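Local atomic coordinates of uncharacterized protein (PDB entry 5VJ4), a protein that is of unknown function but is a putative surface lipoprotein of a relapsing fever spirochete, probably able to bind lipid. Residues E291-A295 and F352-K356; A298-P303 and A359-R363; L315-K319 and Y348-F352. All coordinates share one frame. Numbering follows the deposited sequence.

How the contacts relate
Three consecutive long helices, 263-301, 308-334 and 345-365, illustrate how the last helix of an up-down-up arrangement packs against both earlier ones. Following the chain from the N terminus, E291-A295 comes first, then A298-P303, which runs off the end of the same helix; both wait for helix 345-365. Contact 3 closes the shortest loop, joining L315-K319 to Y348-F352, and lies nested inside the loop closed by contact 2. Contact 1 then returns F352-K356 to E291-A295, and A359-R363 completes contact 2, so contacts 1 and 2 cross. F352 belongs to both contact 1 and contact 3, whose centres are about 7 Å apart, and thus joins all three helices.

Contact 1: E291-A295 and F352-K356; sequences EHDEA and FIILK
Parallel packing of the first and third helices in an up-down-up helical array is the motif: helices 263-301 and 345-365 run side by side, with helix 308-334 against both. Both segments are regular alpha helix, their axes 8.3 Å apart at closest approach and inclined by 18°. The small A295 fits this close approach: its CA lies 4.3 Å from that of K356, while its CB rests 3.6 Å from F352 O and 3.9 Å from L355 CD2. One turn earlier, H292 pairs with F352, their CA atoms 5.4 Å apart. With F352 in m and H292 in t, the imidazole directs its edge at the phenyl face in an offset edge-to-face pair, centroids 5.0 Å apart and planes at 88°; H292 CB also makes a CH-pi contact, 3.7 Å from the F352 ring centroid. The imidazole is oriented by H292 ND1 donating to D293 OD1 at 2.9 Å. Toward solvent, K356 (t, t, p, p) bends back across E294, K356 CD lying 3.6 Å from E294 CB. Its ammonium stops short of a salt bridge, K356 NZ being 4.6 Å from E291 OE1, and E291 OE1 is 3.4 Å from I353 CG1.

Contact 2: A298-P303 and A359-R363; sequences AITTVP and AQAAR
The C-terminal part of helix 263-301 and the turn after it pack here on helix 345-365. V302 and P303 have an extended backbone (phi about -60°, psi about 130°), while A359-R363 remains helical. At the start of the contact small meets small: A298 CB lies 3.6 Å from A359 CB, with their CA atoms 5.6 Å apart, and I299 CG1 approaches A359 CB to 4.1 Å from the side turned to helix 308-334. V302, in the t rotamer, provides a bump. Its CG2 drops into a shallow hollow on the other helix, 3.4 Å from A359 O and 4.1 Å from A362 CB; the V302 and R363 CA atoms are 4.7 Å apart. P303 CD abuts R363 CA at 4.3 Å. The R363 side chain (chi1 t) extends across the gap to T301, whose CG2 lies over a guanidinium face, 3.3 Å from R363 NE. With mostly methyl and aliphatic contacts and no hydrogen bond between the two segments, the contact rests on close fit; the guanidinium takes part through its face.

Contact 3: L315-K319 and Y348-F352; sequences LNRFK and YRNYF. With SO4 (sulfate ion), chain D.
An aromatic layer spaces neighbouring antiparallel helices of an up-down-up array in this contact. Both segments are helical, their axes 10.7 Å apart at closest approach and at 173°; L315 pairs with F352 and F318 with Y348, at CA separations of 7.5 and 7.3 Å. L315 (t, p) sets its CD1 3.7 Å from F352 CE1. One turn on, F318 points toward helix 345-365 and is the central wedge. F318 CB lies 3.7 Å from F352 CZ, and the m rotamer carries the ring to Y351, with F318 CE1 3.4 Å from Y351 CD2. The F318 and Y351 rings meet obliquely, centroids 5.0 Å apart and planes at 38°, while Y351 CB makes a CH-pi contact over the F318 face, 3.9 Å from its centroid. F318 O lies 3.7 Å from Y348 CE2; the Y348 hydroxyl is hydrogen-bonded to E321 of helix 308-334. Last, K319 N is 3.8 Å from F352 CZ. Elsewhere, R349 NH2 donates to O4 of a sulfate ion, probably from the crystallisation liquor, at 2.9 Å. Helix 263-301 completes the trio: its H292 touches L315 and K319 and meets F352 edge-to-face, while V288 packs on F352.

Contact 1: E291-A295 and F352-K356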
loop_
_atom_site.group_PDB
_atom_site.type_symbol
_atom_site.label_atom_id
_atom_site.label_comp_id
_atom_site.label_asym_id
_atom_site.label_seq_id
_atom_site.Cartn_x
_atom_site.Cartn_y
_atom_site.Cartn_z
ATOM N N GLU A 291 -23.655 -3.730 -5.077
ATOM C CA GLU A 291 -24.522 -2.578 -5.243
ATOM C C GLU A 291 -25.008 -2.404 -6.652
ATOM O O GLU A 291 -26.151 -2.026 -6.865
ATOM C CB GLU A 291 -23.890 -1.276 -4.728
ATOM C CG GLU A 291 -23.858 -1.210 -3.210
ATOM C CD GLU A 291 -25.156 -1.686 -2.575
ATOM O OE1 GLU A 291 -26.235 -1.292 -3.080
ATOM O OE2 GLU A 291 -25.090 -2.459 -1.585
ATOM N N HIS A 292 -24.144 -2.689 -7.611
ATOM C CA HIS A 292 -24.500 -2.570 -9.017
ATOM C C HIS A 292 -25.657 -3.524 -9.334
ATOM O O HIS A 292 -26.606 -3.162 -10.014
ATOM C CB HIS A 292 -23.275 -2.878 -9.858
ATOM C CG HIS A 292 -23.575 -3.201 -11.284
ATOM N ND1 HIS A 292 -23.930 -4.471 -11.713
ATOM C CD2 HIS A 292 -23.531 -2.423 -12.393
ATOM C CE1 HIS A 292 -24.126 -4.446 -13.020
ATOM N NE2 HIS A 292 -23.882 -3.219 -13.458
ATOM N N ASP A 293 -25.585 -4.738 -8.820
ATOM C CA ASP A 293 -26.665 -5.687 -9.055
ATOM C C ASP A 293 -27.960 -5.239 -8.468
ATOM O O ASP A 293 -28.985 -5.393 -9.097
ATOM C CB ASP A 293 -26.291 -7.068 -8.560
ATOM C CG ASP A 293 -25.068 -7.604 -9.281
ATOM O OD1 ASP A 293 -24.430 -6.827 -10.049
ATOM O OD2 ASP A 293 -24.741 -8.789 -9.085
ATOM N N GLU A 294 -27.923 -4.664 -7.268
ATOM C CA GLU A 294 -29.131 -4.099 -6.672
ATOM C C GLU A 294 -29.730 -3.057 -7.592
ATOM O O GLU A 294 -30.942 -3.056 -7.815
ATOM C CB GLU A 294 -28.850 -3.479 -5.305
ATOM C CG GLU A 294 -28.350 -4.426 -4.230
ATOM C CD GLU A 294 -29.310 -5.553 -3.902
ATOM O OE1 GLU A 294 -30.523 -5.425 -4.187
ATOM O OE2 GLU A 294 -28.844 -6.567 -3.334
ATOM N N ALA A 295 -28.866 -2.201 -8.145
ATOM C CA ALA A 295 -29.296 -1.138 -9.052
ATOM C C ALA A 295 -29.816 -1.717 -10.349
ATOM O O ALA A 295 -30.698 -1.139 -10.974
ATOM C CB ALA A 295 -28.177 -0.120 -9.297
ATOM N N PHE A 352 -23.748 3.708 -7.299
ATOM C CA PHE A 352 -24.734 2.653 -7.508
ATOM C C PHE A 352 -25.873 2.673 -6.509
ATOM O O PHE A 352 -26.987 2.263 -6.842
ATOM C CB PHE A 352 -24.094 1.254 -7.541
ATOM C CG PHE A 352 -23.342 0.978 -8.795
ATOM C CD1 PHE A 352 -23.987 0.996 -10.019
ATOM C CD2 PHE A 352 -21.979 0.712 -8.764
ATOM C CE1 PHE A 352 -23.288 0.748 -11.190
ATOM C CE2 PHE A 352 -21.274 0.473 -9.931
ATOM C CZ PHE A 352 -21.930 0.485 -11.142
ATOM N N ILE A 353 -25.590 3.106 -5.286
ATOM C CA ILE A 353 -26.611 3.122 -4.239
ATOM C C ILE A 353 -27.613 4.236 -4.553
ATOM O O ILE A 353 -28.826 3.999 -4.588
ATOM C CB ILE A 353 -25.990 3.261 -2.833
ATOM C CG1 ILE A 353 -25.403 1.921 -2.421
ATOM C CG2 ILE A 353 -27.035 3.651 -1.800
ATOM C CD1 ILE A 353 -24.548 1.951 -1.165
ATOM N N ILE A 354 -27.092 5.433 -4.812
ATOM C CA ILE A 354 -27.911 6.541 -5.279
ATOM C C ILE A 354 -28.748 6.098 -6.466
ATOM O O ILE A 354 -29.967 6.248 -6.449
ATOM C CB ILE A 354 -27.038 7.754 -5.625
ATOM C CG1 ILE A 354 -26.554 8.420 -4.330
ATOM C CG2 ILE A 354 -27.770 8.722 -6.540
ATOM C CD1 ILE A 354 -25.219 9.140 -4.468
ATOM N N LEU A 355 -28.093 5.505 -7.460
ATOM C CA LEU A 355 -28.796 5.025 -8.626
ATOM C C LEU A 355 -29.921 4.045 -8.271
ATOM O O LEU A 355 -30.979 4.087 -8.870
ATOM C CB LEU A 355 -27.835 4.387 -9.612
ATOM C CG LEU A 355 -28.514 4.049 -10.944
ATOM C CD1 LEU A 355 -28.716 5.294 -11.800
ATOM C CD2 LEU A 355 -27.766 2.963 -11.696
ATOM N N LYS A 356 -29.701 3.173 -7.299
ATOM C CA LYS A 356 -30.764 2.262 -6.892
ATOM C C LYS A 356 -31.945 3.031 -6.321
ATOM O O LYS A 356 -33.091 2.743 -6.668
ATOM C CB LYS A 356 -30.276 1.204 -5.887
ATOM C CG LYS A 356 -31.440 0.432 -5.277
ATOM C CD LYS A 356 -31.115 -0.820 -4.485
ATOM C CE LYS A 356 -30.150 -0.619 -3.325
ATOM N NZ LYS A 356 -30.347 0.648 -2.577
#

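Contact 2: A298-P303 and A359-R363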
loop_
_atom_site.group_PDB
_atom_site.type_symbol
_atom_site.label_atom_id
_atom_site.label_comp_id
_atom_site.label_asym_id
_atom_site.label_seq_id
_atom_site.Cartn_x
_atom_site.Cartn_y
_atom_site.Cartn_z
ATOM N N ALA A 298 -33.438 -2.969 -9.432
ATOM C CA ALA A 298 -34.222 -1.763 -9.298
ATOM C C ALA A 298 -34.557 -1.100 -10.657
ATOM O O ALA A 298 -35.608 -0.508 -10.786
ATOM C CB ALA A 298 -33.519 -0.790 -8.369
ATOM N N ILE A 299 -33.690 -1.207 -11.660
ATOM C CA ILE A 299 -34.017 -0.629 -12.970
ATOM C C ILE A 299 -34.964 -1.542 -13.749
ATOM O O ILE A 299 -35.824 -1.057 -14.473
ATOM C CB ILE A 299 -32.782 -0.211 -13.802
ATOM C CG1 ILE A 299 -31.964 0.848 -13.056
ATOM C CG2 ILE A 299 -33.217 0.415 -15.115
ATOM C CD1 ILE A 299 -30.791 1.410 -13.840
ATOM N N THR A 300 -34.831 -2.855 -13.583
ATOM C CA THR A 300 -35.782 -3.802 -14.186
ATOM C C THR A 300 -37.205 -3.558 -13.708
ATOM O O THR A 300 -38.146 -3.622 -14.487
ATOM C CB THR A 300 -35.358 -5.254 -13.918
ATOM O OG1 THR A 300 -34.367 -5.587 -14.884
ATOM C CG2 THR A 300 -36.554 -6.272 -13.994
ATOM N N THR A 301 -37.325 -3.271 -12.419
ATOM C CA THR A 301 -38.583 -2.980 -11.748
ATOM C C THR A 301 -39.315 -1.761 -12.321
ATOM O O THR A 301 -40.548 -1.752 -12.349
ATOM C CB THR A 301 -38.317 -2.864 -10.233
ATOM O OG1 THR A 301 -38.347 -4.177 -9.664
ATOM C CG2 THR A 301 -39.311 -2.018 -9.525
ATOM N N VAL A 302 -38.562 -0.763 -12.794
ATOM C CA VAL A 302 -39.137 0.434 -13.420
ATOM C C VAL A 302 -39.951 0.028 -14.649
ATOM O O VAL A 302 -39.453 -0.742 -15.489
ATOM C CB VAL A 302 -38.054 1.460 -13.821
ATOM C CG1 VAL A 302 -38.571 2.434 -14.871
ATOM C CG2 VAL A 302 -37.529 2.214 -12.603
ATOM N N PRO A 303 -41.205 0.530 -14.752
ATOM C CA PRO A 303 -42.017 0.204 -15.905
ATOM C C PRO A 303 -41.277 0.675 -17.153
ATOM O O PRO A 303 -40.723 1.807 -17.192
ATOM C CB PRO A 303 -43.276 1.031 -15.675
ATOM C CG PRO A 303 -42.785 2.219 -14.932
ATOM C CD PRO A 303 -41.848 1.583 -13.945
ATOM N N ALA A 359 -33.863 4.767 -8.860
ATOM C CA ALA A 359 -34.645 3.772 -9.582
ATOM C C ALA A 359 -35.956 3.462 -8.852
ATOM O O ALA A 359 -37.017 3.416 -9.457
ATOM C CB ALA A 359 -33.825 2.492 -9.827
ATOM N N GLN A 360 -35.872 3.266 -7.546
ATOM C CA GLN A 360 -37.030 2.869 -6.769
ATOM C C GLN A 360 -38.068 4.006 -6.695
ATOM O O GLN A 360 -39.252 3.777 -6.957
ATOM C CB GLN A 360 -36.592 2.336 -5.403
ATOM C CG GLN A 360 -35.719 1.087 -5.493
ATOM C CD GLN A 360 -35.199 0.553 -4.156
ATOM O OE1 GLN A 360 -34.852 1.298 -3.229
ATOM N NE2 GLN A 360 -35.112 -0.764 -4.073
ATOM N N ALA A 361 -37.612 5.227 -6.412
ATOM C CA ALA A 361 -38.472 6.424 -6.479
ATOM C C ALA A 361 -39.153 6.564 -7.853
ATOM O O ALA A 361 -40.312 6.970 -7.953
ATOM C CB ALA A 361 -37.711 7.702 -6.108
ATOM N N ALA A 362 -38.438 6.199 -8.905
ATOM C CA ALA A 362 -39.028 6.220 -10.228
ATOM C C ALA A 362 -40.117 5.146 -10.415
ATOM O O ALA A 362 -41.110 5.428 -11.078
ATOM C CB ALA A 362 -37.959 6.120 -11.295
ATOM N N ARG A 363 -39.953 3.945 -9.837
ATOM C CA ARG A 363 -41.024 2.922 -9.890
ATOM C C ARG A 363 -42.319 3.471 -9.284
ATOM O O ARG A 363 -43.388 3.320 -9.875
ATOM C CB ARG A 363 -40.649 1.607 -9.181
ATOM C CG ARG A 363 -41.724 0.511 -9.294
ATOM C CD ARG A 363 -41.831 -0.422 -8.072
ATOM N NE ARG A 363 -42.364 -1.747 -8.437
ATOM C CZ ARG A 363 -42.106 -2.898 -7.803
ATOM N NH1 ARG A 363 -41.297 -2.915 -6.750
ATOM N NH2 ARG A 363 -42.635 -4.050 -8.240
#

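Contact 3: L315-K319 and Y348-F352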
loop_
_atom_site.group_PDB
_atom_site.type_symbol
_atom_site.label_atom_id
_atom_site.label_comp_id
_atom_site.label_asym_id
_atom_site.label_seq_id
_atom_site.Cartn_x
_atom_site.Cartn_y
_atom_site.Cartn_z
ATOM N N LEU A 315 -26.294 3.236 -15.356
ATOM C CA LEU A 315 -25.829 1.938 -14.907
ATOM C C LEU A 315 -24.683 1.472 -15.780
ATOM O O LEU A 315 -23.632 1.112 -15.263
ATOM C CB LEU A 315 -26.936 0.894 -14.930
ATOM C CG LEU A 315 -26.560 -0.463 -14.315
ATOM C CD1 LEU A 315 -26.482 -0.356 -12.798
ATOM C CD2 LEU A 315 -27.539 -1.575 -14.697
ATOM N N ASN A 316 -24.878 1.507 -17.094
ATOM C CA ASN A 316 -23.824 1.064 -18.002
ATOM C C ASN A 316 -22.604 1.948 -17.970
ATOM O O ASN A 316 -21.483 1.449 -17.962
ATOM C CB ASN A 316 -24.336 0.882 -19.418
ATOM C CG ASN A 316 -25.275 -0.293 -19.520
ATOM O OD1 ASN A 316 -25.247 -1.174 -18.671
ATOM N ND2 ASN A 316 -26.115 -0.313 -20.547
ATOM N N ARG A 317 -22.826 3.255 -17.903
ATOM C CA ARG A 317 -21.727 4.202 -17.883
ATOM C C ARG A 317 -20.887 4.002 -16.629
ATOM O O ARG A 317 -19.663 3.955 -16.699
ATOM C CB ARG A 317 -22.254 5.632 -17.976
ATOM C CG ARG A 317 -21.240 6.700 -17.632
ATOM C CD ARG A 317 -21.978 8.003 -17.406
ATOM N NE ARG A 317 -21.325 8.872 -16.420
ATOM C CZ ARG A 317 -21.968 9.744 -15.645
ATOM N NH1 ARG A 317 -23.297 9.846 -15.713
ATOM N NH2 ARG A 317 -21.286 10.511 -14.796
ATOM N N PHE A 318 -21.565 3.868 -15.496
ATOM C CA PHE A 318 -20.888 3.685 -14.227
ATOM C C PHE A 318 -20.057 2.423 -14.209
ATOM O O PHE A 318 -18.896 2.487 -13.840
ATOM C CB PHE A 318 -21.874 3.683 -13.065
ATOM C CG PHE A 318 -22.316 5.052 -12.645
ATOM C CD1 PHE A 318 -21.543 6.168 -12.948
ATOM C CD2 PHE A 318 -23.495 5.228 -11.909
ATOM C CE1 PHE A 318 -21.941 7.436 -12.553
ATOM C CE2 PHE A 318 -23.900 6.493 -11.509
ATOM C CZ PHE A 318 -23.118 7.599 -11.824
ATOM N N LYS A 319 -20.641 1.292 -14.615
ATOM C CA LYS A 319 -19.893 0.030 -14.722
ATOM C C LYS A 319 -18.657 0.256 -15.599
ATOM O O LYS A 319 -17.556 -0.107 -15.215
ATOM C CB LYS A 319 -20.753 -1.103 -15.285
ATOM C CG LYS A 319 -20.108 -2.475 -15.203
ATOM C CD LYS A 319 -21.033 -3.623 -15.635
ATOM C CE LYS A 319 -20.228 -4.810 -16.200
ATOM N NZ LYS A 319 -20.780 -6.186 -15.996
ATOM N N TYR A 348 -17.797 4.614 -6.344
ATOM C CA TYR A 348 -18.658 3.936 -7.278
ATOM C C TYR A 348 -19.733 3.112 -6.592
ATOM O O TYR A 348 -20.817 2.915 -7.158
ATOM C CB TYR A 348 -17.825 3.159 -8.329
ATOM C CG TYR A 348 -17.277 4.099 -9.409
ATOM C CD1 TYR A 348 -16.203 4.969 -9.144
ATOM C CD2 TYR A 348 -17.885 4.182 -10.674
ATOM C CE1 TYR A 348 -15.742 5.863 -10.110
ATOM C CE2 TYR A 348 -17.422 5.063 -11.654
ATOM C CZ TYR A 348 -16.353 5.896 -11.370
ATOM O OH TYR A 348 -15.895 6.754 -12.333
ATOM N N ARG A 349 -19.454 2.652 -5.374
ATOM C CA ARG A 349 -20.477 1.980 -4.562
ATOM C C ARG A 349 -21.614 2.957 -4.263
ATOM O O ARG A 349 -22.793 2.625 -4.435
ATOM C CB ARG A 349 -19.889 1.457 -3.269
ATOM C CG ARG A 349 -20.852 0.627 -2.452
ATOM C CD ARG A 349 -20.221 0.089 -1.175
ATOM N NE ARG A 349 -21.269 -0.310 -0.242
ATOM C CZ ARG A 349 -21.676 0.414 0.799
ATOM N NH1 ARG A 349 -21.135 1.604 1.107
ATOM N NH2 ARG A 349 -22.640 -0.067 1.536
ATOM N N ASN A 350 -21.240 4.168 -3.863
ATOM C CA ASN A 350 -22.197 5.227 -3.604
ATOM C C ASN A 350 -22.982 5.607 -4.845
ATOM O O ASN A 350 -24.213 5.708 -4.785
ATOM C CB ASN A 350 -21.509 6.436 -2.965
ATOM C CG ASN A 350 -21.051 6.158 -1.523
ATOM O OD1 ASN A 350 -21.378 5.136 -0.923
ATOM N ND2 ASN A 350 -20.278 7.075 -0.973
ATOM N N TYR A 351 -22.291 5.761 -5.971
ATOM C CA TYR A 351 -22.978 6.019 -7.240
ATOM C C TYR A 351 -24.064 4.980 -7.508
ATOM O O TYR A 351 -25.196 5.345 -7.826
ATOM C CB TYR A 351 -21.994 6.142 -8.394
ATOM C CG TYR A 351 -21.209 7.447 -8.417
ATOM C CD1 TYR A 351 -21.214 8.334 -7.327
ATOM C CD2 TYR A 351 -20.430 7.782 -9.526
ATOM C CE1 TYR A 351 -20.478 9.515 -7.358
ATOM C CE2 TYR A 351 -19.691 8.964 -9.570
ATOM C CZ TYR A 351 -19.715 9.826 -8.487
ATOM O OH TYR A 351 -18.991 10.996 -8.532
ATOM N N PHE A 352 -23.748 3.708 -7.299
ATOM C CA PHE A 352 -24.734 2.653 -7.508
ATOM C C PHE A 352 -25.873 2.673 -6.509
ATOM O O PHE A 352 -26.987 2.263 -6.842
ATOM C CB PHE A 352 -24.094 1.254 -7.541
ATOM C CG PHE A 352 -23.342 0.978 -8.795
ATOM C CD1 PHE A 352 -23.987 0.996 -10.019
ATOM C CD2 PHE A 352 -21.979 0.712 -8.764
ATOM C CE1 PHE A 352 -23.288 0.748 -11.190
ATOM C CE2 PHE A 352 -21.274 0.473 -9.931
ATOM C CZ PHE A 352 -21.930 0.485 -11.142
HETATM S S SO4 D . -25.046 0.406 3.722
HETATM O O1 SO4 D . -25.953 1.499 3.246
HETATM O O2 SO4 D . -25.032 -0.673 2.699
HETATM O O3 SO4 D . -25.461 -0.266 4.982
HETATM O O4 SO4 D . -23.717 1.039 3.939
#